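Local coordinates for putative transcriptional regulator (Bacillus cytotoxicus NVH 391-98, PDB 3K4H), which probably regulates transcription as a LacI-family protein whose sensor domain, built on the periplasmic binding protein fold, holds an alpha-glucose glycan between two lobes, at residues Val14-Ala19 with Pro26-Val31; Arg33-Phe38 with Ile74-Arg79; Val96-Pro101 with Tyr248-Glu253. All blocks are in the same frame, centred on the assembly; numbering follows the deposited sequence.

Interaction 1. Residues Val14-Ala19 with Pro26-Val31; sequences VMPSSA and PFFPEV. With GLC (alpha-D-glucopyranose), chain C; GLC (alpha-D-glucopyranose), chain B.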
loop_
_atom_site.group_PDB
_atom_site.type_symbol
_atom_site.label_atom_id
_atom_site.label_comp_id
_atom_site.label_asym_id
_atom_site.label_seq_id
_atom_site.Cartn_x
_atom_site.Cartn_y
_atom_site.Cartn_z
ATOM N N VAL A 14 13.316 -18.764 -3.679
ATOM C CA VAL A 14 12.464 -19.586 -4.503
ATOM C C VAL A 14 11.929 -18.781 -5.669
ATOM O O VAL A 14 11.342 -17.707 -5.499
ATOM C CB VAL A 14 11.325 -20.222 -3.692
ATOM C CG1 VAL A 14 10.462 -21.094 -4.567
ATOM C CG2 VAL A 14 11.884 -21.042 -2.563
HETATM N N MSE A 15 12.167 -19.316 -6.864
HETATM C CA MSE A 15 11.636 -18.765 -8.083
HETATM C C MSE A 15 10.236 -19.276 -8.458
HETATM O O MSE A 15 9.750 -20.251 -7.892
HETATM C CB MSE A 15 12.612 -19.053 -9.188
HETATM C CG MSE A 15 13.329 -17.825 -9.623
HETATM SE SE MSE A 15 15.155 -17.583 -8.944
HETATM C CE MSE A 15 14.841 -15.758 -8.357
ATOM N N PRO A 16 9.570 -18.618 -9.407
ATOM C CA PRO A 16 8.324 -19.171 -9.932
ATOM C C PRO A 16 8.566 -20.318 -10.897
ATOM O O PRO A 16 7.627 -21.019 -11.239
ATOM C CB PRO A 16 7.690 -18.013 -10.674
ATOM C CG PRO A 16 8.519 -16.851 -10.411
ATOM C CD PRO A 16 9.818 -17.263 -9.925
ATOM N N SER A 17 9.815 -20.525 -11.299
ATOM C CA SER A 17 10.179 -21.552 -12.270
ATOM C C SER A 17 11.711 -21.690 -12.350
ATOM O O SER A 17 12.443 -21.038 -11.592
ATOM C CB SER A 17 9.570 -21.236 -13.650
ATOM O OG SER A 17 9.780 -22.304 -14.554
ATOM N N SER A 18 12.190 -22.543 -13.257
ATOM C CA SER A 18 13.620 -22.880 -13.331
ATOM C C SER A 18 14.511 -21.640 -13.204
ATOM O O SER A 18 14.247 -20.619 -13.852
ATOM C CB SER A 18 13.935 -23.630 -14.638
ATOM O OG SER A 18 13.700 -22.823 -15.789
ATOM N N ALA A 19 15.552 -21.715 -12.381
ATOM C CA ALA A 19 16.472 -20.591 -12.257
ATOM C C ALA A 19 16.942 -20.102 -13.635
ATOM O O ALA A 19 17.227 -18.916 -13.817
ATOM C CB ALA A 19 17.647 -20.966 -11.398
ATOM N N PRO A 26 15.256 -9.839 -16.631
ATOM C CA PRO A 26 16.209 -9.082 -15.782
ATOM C C PRO A 26 15.650 -8.704 -14.423
ATOM O O PRO A 26 16.415 -8.243 -13.582
ATOM C CB PRO A 26 16.577 -7.852 -16.612
ATOM C CG PRO A 26 15.555 -7.772 -17.683
ATOM C CD PRO A 26 14.899 -9.126 -17.871
ATOM N N PHE A 27 14.355 -8.925 -14.179
ATOM C CA PHE A 27 13.852 -8.698 -12.828
ATOM C C PHE A 27 14.682 -9.431 -11.743
ATOM O O PHE A 27 14.990 -8.860 -10.659
ATOM C CB PHE A 27 12.382 -9.073 -12.679
ATOM C CG PHE A 27 11.856 -8.867 -11.286
ATOM C CD1 PHE A 27 11.356 -7.635 -10.892
ATOM C CD2 PHE A 27 11.910 -9.888 -10.349
ATOM C CE1 PHE A 27 10.903 -7.417 -9.581
ATOM C CE2 PHE A 27 11.465 -9.674 -9.029
ATOM C CZ PHE A 27 10.958 -8.432 -8.656
ATOM N N PHE A 28 15.029 -10.683 -12.022
ATOM C CA PHE A 28 15.610 -11.543 -11.007
ATOM C C PHE A 28 17.049 -11.274 -10.567
ATOM O O PHE A 28 17.301 -11.234 -9.358
ATOM C CB PHE A 28 15.313 -12.998 -11.301
ATOM C CG PHE A 28 13.854 -13.277 -11.303
ATOM C CD1 PHE A 28 13.138 -13.337 -12.503
ATOM C CD2 PHE A 28 13.154 -13.392 -10.099
ATOM C CE1 PHE A 28 11.747 -13.551 -12.497
ATOM C CE2 PHE A 28 11.774 -13.620 -10.084
ATOM C CZ PHE A 28 11.069 -13.686 -11.286
ATOM N N PRO A 29 17.989 -11.055 -11.511
ATOM C CA PRO A 29 19.344 -10.749 -11.025
ATOM C C PRO A 29 19.343 -9.463 -10.211
ATOM O O PRO A 29 20.179 -9.304 -9.311
ATOM C CB PRO A 29 20.143 -10.561 -12.306
ATOM C CG PRO A 29 19.406 -11.409 -13.295
ATOM C CD PRO A 29 17.961 -11.270 -12.971
ATOM N N GLU A 30 18.417 -8.550 -10.511
ATOM C CA GLU A 30 18.361 -7.311 -9.771
ATOM C C GLU A 30 17.764 -7.523 -8.367
ATOM O O GLU A 30 18.254 -6.934 -7.399
ATOM C CB GLU A 30 17.579 -6.272 -10.558
ATOM C CG GLU A 30 17.620 -4.890 -10.005
ATOM C CD GLU A 30 18.987 -4.240 -10.110
ATOM O OE1 GLU A 30 19.973 -4.889 -10.563
ATOM O OE2 GLU A 30 19.067 -3.056 -9.724
ATOM N N VAL A 31 16.742 -8.390 -8.246
ATOM C CA VAL A 31 16.139 -8.604 -6.932
ATOM C C VAL A 31 17.136 -9.313 -6.063
ATOM O O VAL A 31 17.302 -8.955 -4.896
ATOM C CB VAL A 31 14.760 -9.309 -6.980
ATOM C CG1 VAL A 31 14.807 -10.655 -6.372
ATOM C CG2 VAL A 31 13.731 -8.482 -6.230
HETATM C C1 GLC C . 8.477 -9.986 -13.792
HETATM C C2 GLC C . 8.702 -11.106 -12.791
HETATM C C3 GLC C . 7.689 -11.004 -11.673
HETATM C C4 GLC C . 7.927 -9.655 -11.018
HETATM C C5 GLC C . 7.545 -8.553 -12.008
HETATM C C6 GLC C . 7.858 -7.168 -11.412
HETATM O O1 GLC C . 7.359 -10.299 -14.582
HETATM O O2 GLC C . 8.547 -12.346 -13.436
HETATM O O3 GLC C . 7.843 -12.092 -10.783
HETATM O O4 GLC C . 7.176 -9.506 -9.833
HETATM O O5 GLC C . 8.256 -8.703 -13.223
HETATM O O6 GLC C . 7.005 -6.160 -11.905
HETATM C C1 GLC B . 7.876 -9.441 -8.597
HETATM C C2 GLC B . 7.215 -10.450 -7.682
HETATM C C3 GLC B . 5.772 -10.007 -7.513
HETATM C C4 GLC B . 5.707 -8.585 -6.925
HETATM C C5 GLC B . 6.543 -7.631 -7.745
HETATM C C6 GLC B . 6.591 -6.297 -7.040
HETATM O O2 GLC B . 7.269 -11.718 -8.296
HETATM O O3 GLC B . 5.122 -11.006 -6.760
HETATM O O4 GLC B . 4.435 -8.033 -7.050
HETATM O O5 GLC B . 7.843 -8.156 -7.986
HETATM O O6 GLC B . 5.827 -5.419 -7.823
#
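Phe28 reaches across from the first turns of helix 27-41 and lays its ring beside Met15 and Pro16, the two residues that follow strand 10-14. The end carbon of Met15, a selenomethionine, does the touching: CE lies 3.4 Å from CD2 of Phe28, on an oblique approach to the ring. The selenium behind it, SE, is 5.5 Å from the centroid of the Phe28 ring and 36° off its normal, a Met-aromatic contact. Bends along the Met15 chain turn its methyl onto the CG-CD2 side of the ring, so the two side chains run alongside, pointing opposite ways. Pro16 meets the far end of the same ring, its CD 4.0 Å from CZ of Phe28. In this type I periplasmic binding protein fold the loop after the first strand and the start of helix 27-41 stand at the sugar cleft, and Phe28 belongs to both the contact and the pocket: its CE1 is 3.5 Å from O2 of the chain C glucose. Phe27 points its ring elsewhere, CG anti to the backbone N (chi1 179°), so that one ring face takes C4 of the same glucose 3.8 Å above its centre, a CH-pi type of packing. The edge of Phe27 at CD2 in turn stands over the face of Phe28. Ala22 of helix 19-22 also touches both Met15 and Phe28.

Interaction 2. Residues Arg33-Phe38 with Ile74-Arg79; sequences RGISSF and ILLYSR. With GLC (alpha-D-glucopyranose), chain B.
Ile35 pushes its side chain off helix 27-41 onto the methyl groups of Ile74 and Leu76, and these three buried residues make the whole apolar contact. Ile35 and Ile74 meet end-on: CD1 of Ile74 comes 3.8 Å from CG1 of Ile35 and lies almost as near its CG2. The extended chain of Ile74 (chi2 -179°) puts that CD1 among the branches of Ile35, while CD1 of Ile35 goes on to Leu76. Leu76 crosses Ile35 at a slant, with its CD1 3.7 Å from CD1 of Ile35. The side chain of Leu76 thus faces the helix while its backbone serves the ligand, since O2 of the chain B glucose donates a hydrogen bond of 2.8 Å to Leu76 O. Two residues on, Ser78 N lies 3.5 Å from O3 of the same chain B glucose. Leu13 of strand 10-14 touches both Ile35 and Leu76, and Ile98 of strand 95-98 packs against Ile74 and Leu76, extending the apolar layer over neighbouring strands. Helix-on-sheet packing of this kind, with the loop beyond the strand's C-terminal end turned to the sugar, belongs to the Rossmann-like lobes of type I periplasmic binding proteins and their cleft.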
loop_
_atom_site.group_PDB
_atom_site.type_symbol
_atom_site.label_atom_id
_atom_site.label_comp_id
_atom_site.label_asym_id
_atom_site.label_seq_id
_atom_site.Cartn_x
_atom_site.Cartn_y
_atom_site.Cartn_z
ATOM N N ARG A 33 20.294 -9.162 -6.415
ATOM C CA ARG A 33 21.360 -8.231 -6.130
ATOM C C ARG A 33 21.025 -7.385 -4.894
ATOM O O ARG A 33 21.910 -6.985 -4.145
ATOM C CB ARG A 33 21.569 -7.361 -7.349
ATOM C CG ARG A 33 22.801 -6.492 -7.336
ATOM C CD ARG A 33 22.644 -5.392 -8.395
ATOM N NE ARG A 33 23.154 -4.153 -7.833
ATOM C CZ ARG A 33 22.573 -2.964 -7.961
ATOM N NH1 ARG A 33 21.441 -2.822 -8.652
ATOM N NH2 ARG A 33 23.139 -1.919 -7.383
ATOM N N GLY A 34 19.745 -7.111 -4.677
ATOM C CA GLY A 34 19.326 -6.356 -3.492
ATOM C C GLY A 34 19.353 -7.291 -2.293
ATOM O O GLY A 34 19.748 -6.908 -1.174
ATOM N N ILE A 35 18.940 -8.532 -2.537
ATOM C CA ILE A 35 18.840 -9.515 -1.477
ATOM C C ILE A 35 20.239 -9.696 -0.877
ATOM O O ILE A 35 20.431 -9.585 0.346
ATOM C CB ILE A 35 18.227 -10.837 -1.996
ATOM C CG1 ILE A 35 16.703 -10.703 -2.056
ATOM C CG2 ILE A 35 18.573 -11.970 -1.081
ATOM C CD1 ILE A 35 16.010 -11.642 -3.014
ATOM N N SER A 36 21.201 -9.925 -1.766
ATOM C CA SER A 36 22.586 -10.171 -1.424
ATOM C C SER A 36 23.237 -8.970 -0.707
ATOM O O SER A 36 24.008 -9.129 0.265
ATOM C CB SER A 36 23.345 -10.474 -2.708
ATOM O OG SER A 36 24.720 -10.592 -2.441
ATOM N N SER A 37 22.937 -7.766 -1.197
ATOM C CA SER A 37 23.521 -6.569 -0.619
ATOM C C SER A 37 23.212 -6.503 0.884
ATOM O O SER A 37 24.079 -6.163 1.674
ATOM C CB SER A 37 23.056 -5.329 -1.380
ATOM O OG SER A 37 23.473 -4.138 -0.740
ATOM N N PHE A 38 21.995 -6.882 1.268
ATOM C CA PHE A 38 21.645 -6.983 2.681
ATOM C C PHE A 38 22.182 -8.242 3.380
ATOM O O PHE A 38 22.742 -8.172 4.486
ATOM C CB PHE A 38 20.134 -6.871 2.920
ATOM C CG PHE A 38 19.787 -6.735 4.364
ATOM C CD1 PHE A 38 19.811 -5.495 4.979
ATOM C CD2 PHE A 38 19.513 -7.852 5.133
ATOM C CE1 PHE A 38 19.528 -5.355 6.319
ATOM C CE2 PHE A 38 19.232 -7.723 6.481
ATOM C CZ PHE A 38 19.237 -6.461 7.072
ATOM N N ILE A 74 13.019 -16.614 1.067
ATOM C CA ILE A 74 12.336 -15.506 0.398
ATOM C C ILE A 74 11.670 -16.071 -0.809
ATOM O O ILE A 74 12.318 -16.715 -1.601
ATOM C CB ILE A 74 13.321 -14.456 -0.105
ATOM C CG1 ILE A 74 14.213 -13.967 1.012
ATOM C CG2 ILE A 74 12.597 -13.258 -0.672
ATOM C CD1 ILE A 74 15.194 -12.898 0.592
ATOM N N LEU A 75 10.377 -15.850 -0.968
ATOM C CA LEU A 75 9.709 -16.247 -2.213
ATOM C C LEU A 75 9.739 -15.061 -3.166
ATOM O O LEU A 75 9.236 -13.973 -2.828
ATOM C CB LEU A 75 8.272 -16.661 -1.926
ATOM C CG LEU A 75 8.028 -18.089 -1.455
ATOM C CD1 LEU A 75 6.676 -18.217 -0.847
ATOM C CD2 LEU A 75 8.091 -19.014 -2.651
ATOM N N LEU A 76 10.346 -15.242 -4.334
ATOM C CA LEU A 76 10.531 -14.121 -5.270
ATOM C C LEU A 76 9.308 -13.864 -6.125
ATOM O O LEU A 76 9.363 -13.138 -7.122
ATOM C CB LEU A 76 11.741 -14.336 -6.162
ATOM C CG LEU A 76 13.094 -14.045 -5.536
ATOM C CD1 LEU A 76 12.869 -13.030 -4.480
ATOM C CD2 LEU A 76 13.704 -15.285 -4.910
ATOM N N TYR A 77 8.205 -14.467 -5.732
ATOM C CA TYR A 77 7.005 -14.405 -6.517
ATOM C C TYR A 77 5.792 -14.632 -5.601
ATOM O O TYR A 77 5.967 -15.024 -4.436
ATOM C CB TYR A 77 7.054 -15.465 -7.604
ATOM C CG TYR A 77 6.845 -16.844 -7.065
ATOM C CD1 TYR A 77 7.883 -17.531 -6.450
ATOM C CD2 TYR A 77 5.603 -17.454 -7.150
ATOM C CE1 TYR A 77 7.695 -18.802 -5.948
ATOM C CE2 TYR A 77 5.396 -18.727 -6.650
ATOM C CZ TYR A 77 6.449 -19.398 -6.050
ATOM O OH TYR A 77 6.255 -20.654 -5.543
ATOM N N SER A 78 4.590 -14.375 -6.132
ATOM C CA SER A 78 3.362 -14.605 -5.412
ATOM C C SER A 78 2.262 -15.144 -6.290
ATOM O O SER A 78 1.630 -14.420 -7.064
ATOM C CB SER A 78 2.888 -13.355 -4.715
ATOM O OG SER A 78 1.602 -13.591 -4.186
ATOM N N ARG A 79 2.033 -16.439 -6.120
ATOM C CA ARG A 79 1.082 -17.179 -6.899
ATOM C C ARG A 79 -0.032 -17.610 -5.990
ATOM O O ARG A 79 0.189 -17.888 -4.823
ATOM C CB ARG A 79 1.747 -18.421 -7.479
ATOM C CG ARG A 79 0.933 -19.055 -8.583
ATOM C CD ARG A 79 1.526 -20.346 -9.041
ATOM N NE ARG A 79 2.795 -20.146 -9.736
ATOM C CZ ARG A 79 3.967 -20.633 -9.325
ATOM N NH1 ARG A 79 4.061 -21.369 -8.210
ATOM N NH2 ARG A 79 5.053 -20.379 -10.049
HETATM C C1 GLC B . 7.876 -9.441 -8.597
HETATM C C2 GLC B . 7.215 -10.450 -7.682
HETATM C C3 GLC B . 5.772 -10.007 -7.513
HETATM C C4 GLC B . 5.707 -8.585 -6.925
HETATM C C5 GLC B . 6.543 -7.631 -7.745
HETATM C C6 GLC B . 6.591 -6.297 -7.040
HETATM O O2 GLC B . 7.269 -11.718 -8.296
HETATM O O3 GLC B . 5.122 -11.006 -6.760
HETATM O O4 GLC B . 4.435 -8.033 -7.050
HETATM O O5 GLC B . 7.843 -8.156 -7.986
HETATM O O6 GLC B . 5.827 -5.419 -7.823
#

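Interaction 3. Residues Val96-Pro101 with Tyr248-Glu253; sequences VLIGKP and YQLGYE. With GLC (alpha-D-glucopyranose), chain B.
Ile98, at the end of strand 95-98, packs against Leu250 and Gly251 of helix 247-264, which packs on the parallel sheet of one Rossmann-like lobe in the type I periplasmic binding protein fold. CD1 of Ile98 meets the helix backbone, 3.8 Å from Leu250 O and 4.1 Å from Gly251 CA, so the methyl rests on helix main chain rather than on a side chain. The other branch, CG2, turns toward the sugar: with CG2 anti to the backbone N and CG1 anti to the carbonyl carbon (chi1 -54°), the isoleucine straddles helix and ligand. There CG2 of Ile98 also lies 4.3 Å from CD1 of Leu250, a looser contact. That same Leu250 methyl, CD1, rests 3.6 Å from C6 of the chain B glucose. The strand end supplies the polar grip, O3 of this glucose donating a hydrogen bond of 2.6 Å to Ile98 O. In the next shell, Val31 of helix 27-41 touches Ile98, and Leu250 leans on Asn113, whose OD1 is also hydrogen-bonded to the glucose. Backbone bonds of Ile98 and Val96 to Leu75 hold the strand in its sheet. Further out, Lys100 NZ makes a salt bridge to Asp148 of helix 144-159, and Glu253 OE2 makes one to Lys270 of the second subunit, so the helix also lies at the dimer contact. At the turn off the strand Gly99 takes a positive phi (131°), and with no side chain in the way its CA lies 3.3 Å from O3 of the chain B glucose.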
loop_
_atom_site.group_PDB
_atom_site.type_symbol
_atom_site.label_atom_id
_atom_site.label_comp_id
_atom_site.label_asym_id
_atom_site.label_seq_id
_atom_site.Cartn_x
_atom_site.Cartn_y
_atom_site.Cartn_z
ATOM N N VAL A 96 9.232 -15.019 3.721
ATOM C CA VAL A 96 8.789 -13.676 3.341
ATOM C C VAL A 96 8.411 -13.654 1.863
ATOM O O VAL A 96 9.083 -14.302 1.048
ATOM C CB VAL A 96 9.927 -12.659 3.594
ATOM C CG1 VAL A 96 9.802 -11.471 2.662
ATOM C CG2 VAL A 96 9.937 -12.206 5.037
ATOM N N LEU A 97 7.358 -12.918 1.517
ATOM C CA LEU A 97 6.963 -12.750 0.105
ATOM C C LEU A 97 7.515 -11.493 -0.569
ATOM O O LEU A 97 7.658 -10.442 0.081
ATOM C CB LEU A 97 5.442 -12.719 -0.048
ATOM C CG LEU A 97 4.599 -13.966 -0.279
ATOM C CD1 LEU A 97 3.238 -13.582 -0.788
ATOM C CD2 LEU A 97 5.244 -14.793 -1.323
ATOM N N ILE A 98 7.806 -11.591 -1.870
ATOM C CA ILE A 98 7.944 -10.387 -2.714
ATOM C C ILE A 98 6.707 -10.372 -3.607
ATOM O O ILE A 98 6.666 -11.047 -4.623
ATOM C CB ILE A 98 9.269 -10.360 -3.567
ATOM C CG1 ILE A 98 10.530 -10.551 -2.691
ATOM C CG2 ILE A 98 9.346 -9.076 -4.432
ATOM C CD1 ILE A 98 11.804 -9.868 -3.242
ATOM N N GLY A 99 5.684 -9.641 -3.199
ATOM C CA GLY A 99 4.353 -9.688 -3.835
ATOM C C GLY A 99 3.243 -9.856 -2.804
ATOM O O GLY A 99 3.462 -10.410 -1.726
ATOM N N LYS A 100 2.048 -9.363 -3.121
ATOM C CA LYS A 100 0.870 -9.552 -2.289
ATOM C C LYS A 100 0.475 -11.028 -2.213
ATOM O O LYS A 100 0.502 -11.737 -3.219
ATOM C CB LYS A 100 -0.270 -8.785 -2.900
ATOM C CG LYS A 100 -1.222 -8.181 -1.928
ATOM C CD LYS A 100 -2.175 -7.236 -2.648
ATOM C CE LYS A 100 -3.180 -7.999 -3.478
ATOM N NZ LYS A 100 -4.104 -7.040 -4.104
ATOM N N PRO A 101 0.107 -11.504 -1.010
ATOM C CA PRO A 101 -0.413 -12.870 -0.889
ATOM C C PRO A 101 -1.879 -12.866 -1.235
ATOM O O PRO A 101 -2.542 -11.846 -1.052
ATOM C CB PRO A 101 -0.222 -13.194 0.596
ATOM C CG PRO A 101 0.525 -11.968 1.207
ATOM C CD PRO A 101 0.238 -10.839 0.300
ATOM N N TYR A 248 15.631 -3.435 -6.838
ATOM C CA TYR A 248 16.707 -3.659 -5.899
ATOM C C TYR A 248 16.171 -3.511 -4.477
ATOM O O TYR A 248 16.456 -4.327 -3.599
ATOM C CB TYR A 248 17.815 -2.638 -6.164
ATOM C CG TYR A 248 18.928 -2.598 -5.147
ATOM C CD1 TYR A 248 20.102 -3.313 -5.358
ATOM C CD2 TYR A 248 18.813 -1.850 -3.970
ATOM C CE1 TYR A 248 21.147 -3.276 -4.433
ATOM C CE2 TYR A 248 19.841 -1.807 -3.034
ATOM C CZ TYR A 248 21.008 -2.520 -3.286
ATOM O OH TYR A 248 22.044 -2.522 -2.389
ATOM N N GLN A 249 15.401 -2.452 -4.246
ATOM C CA GLN A 249 14.940 -2.148 -2.902
ATOM C C GLN A 249 13.904 -3.197 -2.474
ATOM O O GLN A 249 13.855 -3.562 -1.290
ATOM C CB GLN A 249 14.406 -0.720 -2.811
ATOM C CG GLN A 249 14.790 -0.008 -1.519
ATOM C CD GLN A 249 16.326 0.187 -1.300
ATOM O OE1 GLN A 249 17.048 0.702 -2.174
ATOM N NE2 GLN A 249 16.803 -0.183 -0.102
ATOM N N LEU A 250 13.135 -3.724 -3.436
ATOM C CA LEU A 250 12.238 -4.830 -3.160
ATOM C C LEU A 250 13.055 -5.955 -2.555
ATOM O O LEU A 250 12.645 -6.543 -1.577
ATOM C CB LEU A 250 11.526 -5.330 -4.428
ATOM C CG LEU A 250 10.423 -4.514 -5.119
ATOM C CD1 LEU A 250 9.965 -5.271 -6.367
ATOM C CD2 LEU A 250 9.221 -4.201 -4.215
ATOM N N GLY A 251 14.221 -6.235 -3.135
ATOM C CA GLY A 251 15.061 -7.354 -2.720
ATOM C C GLY A 251 15.678 -7.112 -1.364
ATOM O O GLY A 251 15.636 -7.974 -0.485
ATOM N N TYR A 252 16.212 -5.910 -1.193
ATOM C CA TYR A 252 16.982 -5.557 -0.028
ATOM C C TYR A 252 16.046 -5.605 1.154
ATOM O O TYR A 252 16.303 -6.276 2.158
ATOM C CB TYR A 252 17.489 -4.150 -0.224
ATOM C CG TYR A 252 18.427 -3.645 0.836
ATOM C CD1 TYR A 252 19.804 -3.706 0.644
ATOM C CD2 TYR A 252 17.949 -3.072 2.015
ATOM C CE1 TYR A 252 20.689 -3.220 1.604
ATOM C CE2 TYR A 252 18.831 -2.604 2.989
ATOM C CZ TYR A 252 20.196 -2.676 2.763
ATOM O OH TYR A 252 21.092 -2.197 3.675
ATOM N N GLU A 253 14.933 -4.899 1.003
ATOM C CA GLU A 253 13.916 -4.869 2.010
ATOM C C GLU A 253 13.298 -6.258 2.290
ATOM O O GLU A 253 13.023 -6.579 3.444
ATOM C CB GLU A 253 12.868 -3.804 1.677
ATOM C CG GLU A 253 12.482 -2.980 2.921
ATOM C CD GLU A 253 13.597 -2.068 3.405
ATOM O OE1 GLU A 253 14.293 -1.477 2.556
ATOM O OE2 GLU A 253 13.783 -1.928 4.633
HETATM C C1 GLC B . 7.876 -9.441 -8.597
HETATM C C2 GLC B . 7.215 -10.450 -7.682
HETATM C C3 GLC B . 5.772 -10.007 -7.513
HETATM C C4 GLC B . 5.707 -8.585 -6.925
HETATM C C5 GLC B . 6.543 -7.631 -7.745
HETATM C C6 GLC B . 6.591 -6.297 -7.040
HETATM O O2 GLC B . 7.269 -11.718 -8.296
HETATM O O3 GLC B . 5.122 -11.006 -6.760
HETATM O O4 GLC B . 4.435 -8.033 -7.050
HETATM O O5 GLC B . 7.843 -8.156 -7.986
HETATM O O6 GLC B . 5.827 -5.419 -7.823
#

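Overall arrangement
From the N terminus, interaction 1 closes a short loop from the end of strand 10-14 to the start of helix 27-41. Interaction 2 then spans 33-38 to 74-79, bringing the next turns of that helix onto strand 72-75. Interaction 3 makes the longest leap, from strand 95-98 to helix 247-264. The three follow in series, neither nested nor crossed, yet they touch: Val14 and Leu76 pair by backbone, Phe27 packs on Leu250, and Ser37 OG is probably hydrogen-bonded to Tyr248 OH. Strands 72-75 and 95-98 are sheet neighbours. Since the chain visits the other lobe between strand 110-112 and helix 247-264, interaction 3 ties the returning helix into the first lobe, and all three border the chain B glucose.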